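Local atomic coordinates of Serine/threonine-protein kinase Tel1 (Chaetomium thermophilum, PDB entry 6SKY), a protein that probably acts as an ATP-dependent serine/threonine protein kinase that senses DNA damage and activates checkpoint signalling, phosphorylating [ST]-Q sites in its substrates. Residues Thr2740-Thr2743 with Arg2744-Ala2748; Gly2543-Phe2546 with Leu2547-Ser2551. One frame throughout, in Å; residues are numbered along the deposited sequence.

Contact 1: Thr2740-Thr2743 with Arg2744-Ala2748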
ATOM      1  N   THR A2740      22.808   9.115  20.748  1.00 27.96           N
ATOM      2  CA  THR A2740      22.059   8.363  19.748  1.00 27.96           C
ATOM      3  C   THR A2740      22.160   6.863  19.981  1.00 27.96           C
ATOM      4  O   THR A2740      21.175   6.142  19.805  1.00 27.96           O
ATOM      5  CB  THR A2740      22.549   8.720  18.355  1.00 27.96           C
ATOM      6  OG1 THR A2740      22.444  10.129  18.175  1.00 27.96           O
ATOM      7  CG2 THR A2740      21.709   8.053  17.323  1.00 27.96           C
ATOM      8  N   ASN A2741      23.338   6.368  20.362  1.00 23.98           N
ATOM      9  CA  ASN A2741      23.474   4.952  20.695  1.00 23.98           C
ATOM     10  C   ASN A2741      22.557   4.558  21.835  1.00 23.98           C
ATOM     11  O   ASN A2741      21.920   3.501  21.795  1.00 23.98           O
ATOM     12  CB  ASN A2741      24.910   4.628  21.074  1.00 23.98           C
ATOM     13  CG  ASN A2741      25.811   4.509  19.892  1.00 23.98           C
ATOM     14  OD1 ASN A2741      25.363   4.505  18.756  1.00 23.98           O
ATOM     15  ND2 ASN A2741      27.098   4.395  20.151  1.00 23.98           N
ATOM     16  N   TYR A2742      22.508   5.377  22.879  1.00 37.14           N
ATOM     17  CA  TYR A2742      21.608   5.115  23.995  1.00 37.14           C
ATOM     18  C   TYR A2742      20.161   5.015  23.534  1.00 37.14           C
ATOM     19  O   TYR A2742      19.458   4.056  23.868  1.00 37.14           O
ATOM     20  CB  TYR A2742      21.775   6.211  25.037  1.00 37.14           C
ATOM     21  CG  TYR A2742      20.745   6.232  26.126  1.00 37.14           C
ATOM     22  CD1 TYR A2742      19.650   7.056  26.043  1.00 37.14           C
ATOM     23  CD2 TYR A2742      20.878   5.449  27.244  1.00 37.14           C
ATOM     24  CE1 TYR A2742      18.721   7.084  27.010  1.00 37.14           C
ATOM     25  CE2 TYR A2742      19.949   5.477  28.220  1.00 37.14           C
ATOM     26  CZ  TYR A2742      18.873   6.301  28.098  1.00 37.14           C
ATOM     27  OH  TYR A2742      17.927   6.340  29.079  1.00 37.14           O
ATOM     28  N   THR A2743      19.697   6.000  22.765  1.00 37.14           N
ATOM     29  CA  THR A2743      18.300   6.000  22.344  1.00 37.14           C
ATOM     30  C   THR A2743      17.976   4.801  21.462  1.00 37.14           C
ATOM     31  O   THR A2743      16.921   4.178  21.614  1.00 37.14           O
ATOM     32  CB  THR A2743      17.972   7.295  21.615  1.00 37.14           C
ATOM     33  OG1 THR A2743      18.473   8.402  22.361  1.00 37.14           O
ATOM     34  CG2 THR A2743      16.504   7.455  21.488  1.00 37.14           C
ATOM     35  N   ARG A2744      18.877   4.442  20.554  1.00 23.26           N
ATOM     36  CA  ARG A2744      18.610   3.329  19.654  1.00 23.26           C
ATOM     37  C   ARG A2744      18.594   1.993  20.376  1.00 23.26           C
ATOM     38  O   ARG A2744      17.726   1.156  20.113  1.00 23.26           O
ATOM     39  CB  ARG A2744      19.644   3.297  18.546  1.00 23.26           C
ATOM     40  CG  ARG A2744      19.404   4.266  17.449  1.00 23.26           C
ATOM     41  CD  ARG A2744      20.559   4.235  16.519  1.00 23.26           C
ATOM     42  NE  ARG A2744      20.378   5.130  15.393  1.00 23.26           N
ATOM     43  CZ  ARG A2744      21.302   5.332  14.469  1.00 23.26           C
ATOM     44  NH1 ARG A2744      21.070   6.153  13.466  1.00 23.26           N
ATOM     45  NH2 ARG A2744      22.462   4.709  14.552  1.00 23.26           N
ATOM     46  N   THR A2745      19.562   1.744  21.256  1.00 19.52           N
ATOM     47  CA  THR A2745      19.554   0.475  21.970  1.00 19.52           C
ATOM     48  C   THR A2745      18.380   0.377  22.928  1.00 19.52           C
ATOM     49  O   THR A2745      17.818  -0.710  23.097  1.00 19.52           O
ATOM     50  CB  THR A2745      20.868   0.272  22.704  1.00 19.52           C
ATOM     51  OG1 THR A2745      21.183   1.442  23.445  1.00 19.52           O
ATOM     52  CG2 THR A2745      21.959   0.032  21.727  1.00 19.52           C
ATOM     53  N   THR A2746      17.960   1.494  23.522  1.00 17.15           N
ATOM     54  CA  THR A2746      16.766   1.473  24.357  1.00 17.15           C
ATOM     55  C   THR A2746      15.525   1.151  23.544  1.00 17.15           C
ATOM     56  O   THR A2746      14.679   0.374  23.983  1.00 17.15           O
ATOM     57  CB  THR A2746      16.617   2.808  25.068  1.00 17.15           C
ATOM     58  OG1 THR A2746      17.827   3.093  25.762  1.00 17.15           O
ATOM     59  CG2 THR A2746      15.511   2.761  26.059  1.00 17.15           C
ATOM     60  N   ALA A2747      15.403   1.721  22.347  1.00 20.17           N
ATOM     61  CA  ALA A2747      14.252   1.431  21.502  1.00 20.17           C
ATOM     62  C   ALA A2747      14.208  -0.037  21.101  1.00 20.17           C
ATOM     63  O   ALA A2747      13.151  -0.681  21.153  1.00 20.17           O
ATOM     64  CB  ALA A2747      14.281   2.318  20.268  1.00 20.17           C
ATOM     65  N   ALA A2748      15.349  -0.584  20.684  1.00 14.16           N
ATOM     66  CA  ALA A2748      15.380  -1.976  20.255  1.00 14.16           C
ATOM     67  C   ALA A2748      15.024  -2.914  21.396  1.00 14.16           C
ATOM     68  O   ALA A2748      14.224  -3.839  21.222  1.00 14.16           O
ATOM     69  CB  ALA A2748      16.745  -2.323  19.681  1.00 14.16           C
TER
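Y2742 and T2746 meet one turn apart on the α-helix 2732-2755, in the kinase domain of this PI3-kinase-related enzyme. T2746 OG1 sits over the centre of the Y2742 ring, 3.9 Å above its plane. The same hydroxyl donates to the Y2742 carbonyl, with OG1 2.7 Å from O. With chi1 at -54°, OG1 is anti to its own carbonyl carbon and lies beside the backbone N, close to the carbonyl one turn earlier. The donor stands above the carbonyl plane, 35° out of it. T2746 N binds this oxygen from the other face, so two donors grip Y2742 O.

T2745 makes the same kind of hydroxyl-to-carbonyl bond one residue earlier, with a different rotamer. OG1 is tucked between its backbone N and carbonyl carbon (chi1 49°). From there it donates to N2741 O at 2.7 Å, while T2745 N reaches that oxygen from the opposite face. V2775 N makes a weak further bond to T2745 OG1. R2744 runs extended beside T2740, both pointing the same way. The methyl CG2 of T2740 lies against one face of the guanidinium, offset toward its rim.

Neighbouring residues complete the setting. The Y2742 hydroxyl is hydrogen-bonded to I2804 O, which holds the end of the ring, and F2725 meets the ring edge-to-face. V2775 of strand 2775-2777 packs on both Y2742 and T2746. T2743 and A2747 pack on F2817 of helix 2816-2828. The other polar ends have partners outside this contact: T2740 OG1 with F2736 O, T2743 OG1 with R2739 O, and N2741 ND2 with T2772 O. The R2744 guanidinium has a long, weak ion pair with D1926. Its closest approach to T2740 is NE to CG2, at 3.7 Å.

Contact 2: Gly2543-Phe2546 with Leu2547-Ser2551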
ATOM      1  N   GLY A2543      40.318 -21.105  48.045  1.00 61.04           N
ATOM      2  CA  GLY A2543      41.018 -20.180  47.173  1.00 61.04           C
ATOM      3  C   GLY A2543      42.345 -20.717  46.675  1.00 61.04           C
ATOM      4  O   GLY A2543      42.683 -20.573  45.497  1.00 61.04           O
ATOM      5  N   GLN A2544      43.115 -21.354  47.556  1.00 60.74           N
ATOM      6  CA  GLN A2544      44.425 -21.835  47.140  1.00 60.74           C
ATOM      7  C   GLN A2544      44.305 -23.070  46.260  1.00 60.74           C
ATOM      8  O   GLN A2544      45.047 -23.215  45.280  1.00 60.74           O
ATOM      9  CB  GLN A2544      45.299 -22.122  48.355  1.00 60.74           C
ATOM     10  CG  GLN A2544      46.727 -22.451  47.983  1.00 60.74           C
ATOM     11  CD  GLN A2544      47.304 -21.466  46.983  1.00 60.74           C
ATOM     12  OE1 GLN A2544      47.641 -21.831  45.860  1.00 60.74           O
ATOM     13  NE2 GLN A2544      47.423 -20.211  47.391  1.00 60.74           N
ATOM     14  N   ASN A2545      43.376 -23.971  46.587  1.00 57.72           N
ATOM     15  CA  ASN A2545      43.105 -25.091  45.692  1.00 57.72           C
ATOM     16  C   ASN A2545      42.671 -24.596  44.319  1.00 57.72           C
ATOM     17  O   ASN A2545      43.105 -25.130  43.291  1.00 57.72           O
ATOM     18  CB  ASN A2545      42.039 -25.996  46.299  1.00 57.72           C
ATOM     19  CG  ASN A2545      41.790 -27.229  45.471  1.00 57.72           C
ATOM     20  OD1 ASN A2545      42.651 -27.658  44.710  1.00 57.72           O
ATOM     21  ND2 ASN A2545      40.606 -27.809  45.614  1.00 57.72           N
ATOM     22  N   PHE A2546      41.835 -23.555  44.288  1.00 54.30           N
ATOM     23  CA  PHE A2546      41.387 -22.971  43.033  1.00 54.30           C
ATOM     24  C   PHE A2546      42.556 -22.429  42.227  1.00 54.30           C
ATOM     25  O   PHE A2546      42.687 -22.718  41.034  1.00 54.30           O
ATOM     26  CB  PHE A2546      40.371 -21.870  43.331  1.00 54.30           C
ATOM     27  CG  PHE A2546      40.017 -21.028  42.148  1.00 54.30           C
ATOM     28  CD1 PHE A2546      39.077 -21.454  41.238  1.00 54.30           C
ATOM     29  CD2 PHE A2546      40.610 -19.801  41.958  1.00 54.30           C
ATOM     30  CE1 PHE A2546      38.749 -20.688  40.164  1.00 54.30           C
ATOM     31  CE2 PHE A2546      40.286 -19.033  40.881  1.00 54.30           C
ATOM     32  CZ  PHE A2546      39.355 -19.480  39.981  1.00 54.30           C
ATOM     33  N   LEU A2547      43.422 -21.642  42.863  1.00 57.22           N
ATOM     34  CA  LEU A2547      44.530 -21.035  42.132  1.00 57.22           C
ATOM     35  C   LEU A2547      45.508 -22.083  41.621  1.00 57.22           C
ATOM     36  O   LEU A2547      45.987 -21.992  40.484  1.00 57.22           O
ATOM     37  CB  LEU A2547      45.247 -20.023  43.013  1.00 57.22           C
ATOM     38  CG  LEU A2547      44.565 -18.664  43.071  1.00 57.22           C
ATOM     39  CD1 LEU A2547      45.265 -17.799  44.071  1.00 57.22           C
ATOM     40  CD2 LEU A2547      44.600 -18.025  41.706  1.00 57.22           C
ATOM     41  N   SER A2548      45.810 -23.093  42.438  1.00 57.87           N
ATOM     42  CA  SER A2548      46.706 -24.151  41.987  1.00 57.87           C
ATOM     43  C   SER A2548      46.112 -24.907  40.807  1.00 57.87           C
ATOM     44  O   SER A2548      46.770 -25.082  39.773  1.00 57.87           O
ATOM     45  CB  SER A2548      47.010 -25.098  43.143  1.00 57.87           C
ATOM     46  OG  SER A2548      45.822 -25.425  43.834  1.00 57.87           O
ATOM     47  N   THR A2549      44.859 -25.358  40.940  1.00 56.28           N
ATOM     48  CA  THR A2549      44.229 -26.108  39.859  1.00 56.28           C
ATOM     49  C   THR A2549      44.143 -25.285  38.590  1.00 56.28           C
ATOM     50  O   THR A2549      44.274 -25.818  37.484  1.00 56.28           O
ATOM     51  CB  THR A2549      42.836 -26.557  40.271  1.00 56.28           C
ATOM     52  OG1 THR A2549      42.871 -27.045  41.615  1.00 56.28           O
ATOM     53  CG2 THR A2549      42.352 -27.653  39.352  1.00 56.28           C
ATOM     54  N   MET A2550      43.922 -23.981  38.722  1.00 57.26           N
ATOM     55  CA  MET A2550      43.809 -23.154  37.536  1.00 57.26           C
ATOM     56  C   MET A2550      45.163 -22.908  36.893  1.00 57.26           C
ATOM     57  O   MET A2550      45.244 -22.718  35.676  1.00 57.26           O
ATOM     58  CB  MET A2550      43.133 -21.837  37.887  1.00 57.26           C
ATOM     59  CG  MET A2550      42.439 -21.214  36.715  1.00 57.26           C
ATOM     60  SD  MET A2550      41.090 -22.232  36.121  1.00 57.26           S
ATOM     61  CE  MET A2550      40.194 -22.445  37.641  1.00 57.26           C
ATOM     62  N   SER A2551      46.237 -22.905  37.683  1.00 60.02           N
ATOM     63  CA  SER A2551      47.565 -22.813  37.086  1.00 60.02           C
ATOM     64  C   SER A2551      47.931 -24.097  36.356  1.00 60.02           C
ATOM     65  O   SER A2551      48.541 -24.054  35.283  1.00 60.02           O
ATOM     66  CB  SER A2551      48.602 -22.497  38.156  1.00 60.02           C
ATOM     67  OG  SER A2551      48.509 -23.419  39.223  1.00 60.02           O
TER
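F2546 and M2550 touch one helical turn apart, on the buried side of helix 2541-2552. The terminal methyl of the methionine does the touching. M2550 CE lies 3.4 Å from F2546 CE1 and approaches the ring obliquely. The methionine is folded to do this: chi2 (64°) and chi3 (53°) both bend the chain, bringing CE back toward the ring of F2546. The phenylalanine leaves the helix with CG anti to its backbone N (chi1 170°). M2550 CE lies near its CE1 atom, and L2547 near CD2.

L2547 is the second large apolar group. Its CG is 4.3 Å from F2546 CD2, a looser contact than the methyl one. The leucine also lies along the preceding turn, with CB and CG both 3.6 Å from G2543 O. That oxygen accepts the backbone bond from L2547 N. Q2544 crosses the leucine at about a right angle and brings OE1 to 4.1 Å from L2547 CB.

Elsewhere on the helix the contacts are polar. T2549 OG1 donates to N2545 O at 2.6 Å, and T2549 N reaches the same oxygen from the opposite face of its plane. S2548 OG lies 2.8 Å from both Q2544 O and N2545 O.

Outside the helix, F2546 meets F2579 and Y2517 edge-to-face. F2579 of strand 2576-2585 also packs on L2547 and M2550, while V2516 of helix 2507-2522 packs on F2546, T2549 and M2550. The result is an amphipathic helix whose F2546, L2547 and M2550 form the apolar face, while the T2549 hydroxyl bonds back to a backbone carbonyl. It docks on the antiparallel sheet of the kinase N-lobe.

The two contacts lie in different parts of the kinase, with centres 42 Å apart and nearest atoms about 32 Å apart. They do not touch, and contact 2 comes first along the chain. Neither reaches the nucleotide or the magnesium ion, but each packs on an element linked to that site. Contact 2 rests on strand 2576-2585, in the same sheet as strand 2604-2611, which carries the nucleotide-pocket residues L2608 and K2610. Contact 1 rests on strand 2775-2777, which runs straight into pocket residue I2778 and magnesium ligand D2779. The link to the site is thus through a shared sheet for contact 2 and through the chain itself for contact 1.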